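Long-range contact in immunoreactive 84kD antigen PG93 (Porphyromonas gingivalis, PDB 5M11), which serves as an essential surface component of the type-IX secretion system of this oral bacterium and binds zinc and calcium ions: residues 60-66 / 79-85. Residues are numbered along the deposited sequence; the frame is centred on the assembly and turned at random.
Sequences LSDTSVS and IYYASGN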
loop_
_atom_site.group_PDB
_atom_site.type_symbol
_atom_site.label_atom_id
_atom_site.label_comp_id
_atom_site.label_asym_id
_atom_site.label_seq_id
_atom_site.Cartn_x
_atom_site.Cartn_y
_atom_site.Cartn_z
ATOM N N LEU A 60 15.351 -3.984 -4.241
ATOM C CA LEU A 60 15.378 -2.804 -3.375
ATOM C C LEU A 60 15.156 -3.226 -1.924
ATOM O O LEU A 60 14.496 -4.232 -1.664
ATOM C CB LEU A 60 14.338 -1.763 -3.831
ATOM C CG LEU A 60 14.771 -0.702 -4.877
ATOM C CD1 LEU A 60 15.170 -1.319 -6.216
ATOM C CD2 LEU A 60 13.643 0.256 -5.141
ATOM N N SER A 61 15.752 -2.483 -0.989
ATOM C CA SER A 61 15.764 -2.794 0.438
ATOM C C SER A 61 14.601 -2.198 1.248
ATOM O O SER A 61 14.441 -2.590 2.407
ATOM C CB SER A 61 17.075 -2.326 1.057
ATOM O OG SER A 61 18.204 -2.611 0.249
ATOM N N ASP A 62 13.818 -1.246 0.683
ATOM C CA ASP A 62 12.702 -0.599 1.399
ATOM C C ASP A 62 11.571 -0.145 0.447
ATOM O O ASP A 62 11.693 -0.328 -0.766
ATOM C CB ASP A 62 13.203 0.579 2.258
ATOM C CG ASP A 62 12.628 0.588 3.661
ATOM O OD1 ASP A 62 11.436 0.157 3.836
ATOM O OD2 ASP A 62 13.349 1.028 4.587
ATOM N N THR A 63 10.488 0.466 0.992
ATOM C CA THR A 63 9.280 0.764 0.220
ATOM C C THR A 63 9.067 2.223 -0.317
ATOM O O THR A 63 8.796 2.320 -1.523
ATOM C CB THR A 63 8.037 0.366 1.038
ATOM O OG1 THR A 63 8.209 -0.981 1.485
ATOM C CG2 THR A 63 6.730 0.457 0.232
ATOM N N SER A 64 9.014 3.296 0.508
ATOM C CA SER A 64 8.624 4.594 -0.090
ATOM C C SER A 64 9.796 5.493 -0.427
ATOM O O SER A 64 10.487 5.991 0.468
ATOM C CB SER A 64 7.643 5.358 0.796
ATOM O OG SER A 64 6.578 4.540 1.238
ATOM N N VAL A 65 9.996 5.737 -1.726
ATOM C CA VAL A 65 11.100 6.567 -2.203
ATOM C C VAL A 65 10.738 8.053 -1.960
ATOM O O VAL A 65 9.657 8.495 -2.339
ATOM C CB VAL A 65 11.457 6.249 -3.675
ATOM C CG1 VAL A 65 12.615 7.102 -4.155
ATOM C CG2 VAL A 65 11.784 4.770 -3.846
ATOM N N SER A 66 11.635 8.782 -1.265
ATOM C CA SER A 66 11.522 10.181 -0.863
ATOM C C SER A 66 12.328 11.115 -1.782
ATOM O O SER A 66 12.109 12.323 -1.744
ATOM C CB SER A 66 11.994 10.331 0.584
ATOM O OG SER A 66 11.976 11.658 1.086
ATOM N N ILE A 79 19.176 6.111 -4.024
ATOM C CA ILE A 79 17.750 6.070 -3.676
ATOM C C ILE A 79 17.598 6.354 -2.192
ATOM O O ILE A 79 18.026 5.540 -1.368
ATOM C CB ILE A 79 17.045 4.729 -4.037
ATOM C CG1 ILE A 79 17.280 4.305 -5.495
ATOM C CG2 ILE A 79 15.557 4.826 -3.740
ATOM C CD1 ILE A 79 17.195 2.821 -5.722
ATOM N N TYR A 80 16.988 7.492 -1.848
ATOM C CA TYR A 80 16.742 7.836 -0.453
ATOM C C TYR A 80 15.249 7.612 -0.153
ATOM O O TYR A 80 14.360 8.113 -0.849
ATOM C CB TYR A 80 17.214 9.266 -0.101
ATOM C CG TYR A 80 16.969 9.638 1.342
ATOM C CD1 TYR A 80 17.918 9.373 2.319
ATOM C CD2 TYR A 80 15.763 10.216 1.740
ATOM C CE1 TYR A 80 17.684 9.685 3.661
ATOM C CE2 TYR A 80 15.511 10.526 3.079
ATOM C CZ TYR A 80 16.470 10.244 4.041
ATOM O OH TYR A 80 16.221 10.517 5.361
ATOM N N TYR A 81 15.007 6.844 0.904
ATOM C CA TYR A 81 13.681 6.435 1.364
ATOM C C TYR A 81 13.129 7.331 2.469
ATOM O O TYR A 81 13.896 7.902 3.233
ATOM C CB TYR A 81 13.757 4.988 1.876
ATOM C CG TYR A 81 14.073 3.995 0.783
ATOM C CD1 TYR A 81 13.063 3.467 -0.020
ATOM C CD2 TYR A 81 15.383 3.599 0.532
ATOM C CE1 TYR A 81 13.347 2.559 -1.035
ATOM C CE2 TYR A 81 15.681 2.684 -0.479
ATOM C CZ TYR A 81 14.658 2.165 -1.258
ATOM O OH TYR A 81 14.937 1.245 -2.236
ATOM N N ALA A 82 11.789 7.407 2.578
ATOM C CA ALA A 82 11.059 8.158 3.607
ATOM C C ALA A 82 11.462 7.698 5.023
ATOM O O ALA A 82 11.452 8.486 5.958
ATOM C CB ALA A 82 9.563 7.973 3.411
ATOM N N SER A 83 11.845 6.432 5.161
ATOM C CA SER A 83 12.248 5.845 6.423
ATOM C C SER A 83 13.697 6.201 6.817
ATOM O O SER A 83 14.204 5.664 7.808
ATOM C CB SER A 83 12.108 4.329 6.334
ATOM O OG SER A 83 13.090 3.762 5.479
ATOM N N GLY A 84 14.369 7.026 6.023
ATOM C CA GLY A 84 15.769 7.352 6.249
ATOM C C GLY A 84 16.744 6.372 5.611
ATOM O O GLY A 84 17.959 6.617 5.592
ATOM N N ASN A 85 16.233 5.266 5.066
ATOM C CA ASN A 85 17.066 4.269 4.393
ATOM C C ASN A 85 17.633 4.777 3.061
ATOM O O ASN A 85 17.045 5.651 2.419
ATOM C CB ASN A 85 16.252 3.011 4.134
ATOM C CG ASN A 85 17.009 1.730 4.300
ATOM O OD1 ASN A 85 18.241 1.664 4.215
ATOM N ND2 ASN A 85 16.268 0.671 4.506
#
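The CB of Asp-62 lies over the ring of Tyr-81, 3.7 Å from its centroid and 13° off the normal, a CH-pi contact across one face. Ile-79 CG2 takes the opposite face, offset toward the rim, so the ring is held between a methylene of the loop and a methyl of its own strand. With CG anti to the carbonyl carbon and beside the backbone N (chi1 -66°), the ring of Tyr-81 lies against the loop, its CE1 facing the carbonyl O of Asp-62. Tyr-81 OH lies 3.3 Å from Leu-60 CG and hydrogen-bonds to Asp-87 on strand 86-89. Val-65 CG2 approaches the ring obliquely, while Val-65 CG1 packs 3.7 Å from Ile-79 CG2.

Beyond the ring, the carboxylate of Asp-62 meets the turn and the residue after it. Asp-62 OD2 accepts Asn-85 ND2 at 2.9 Å in a nearly straight bond (176°), on its anti side; the acceptor lies in the amide plane, but that plane stands almost perpendicular to the carboxylate. Ser-83 OG donates to the same oxygen from the other face of the carboxylate, well above its plane. OD1 turns back to the amide of Thr-63.

The backbone supplies the register: Val-65 and Tyr-81 form an antiparallel non-hydrogen-bonded pair, flanked by Ala-82 N to Ser-64 O at 2.9 Å and Ser-66 N to Tyr-80 O at 2.8 Å. Strands 65-71 and 76-81 are the first two of a four-stranded antiparallel sheet, consistent with a blade of the N-terminal beta-propeller, and the type I turn from Tyr-81 to Gly-84 leads into the third.

Chemically, one carboxylate ties the loop entering the blade to the turn and the residue that follows it, between the second and third strands. Alongside the separate CH-pi contact, two donors on OD2 and one on OD1 should favour the ionised form of Asp-62 and restrict the rotation of its carboxylate.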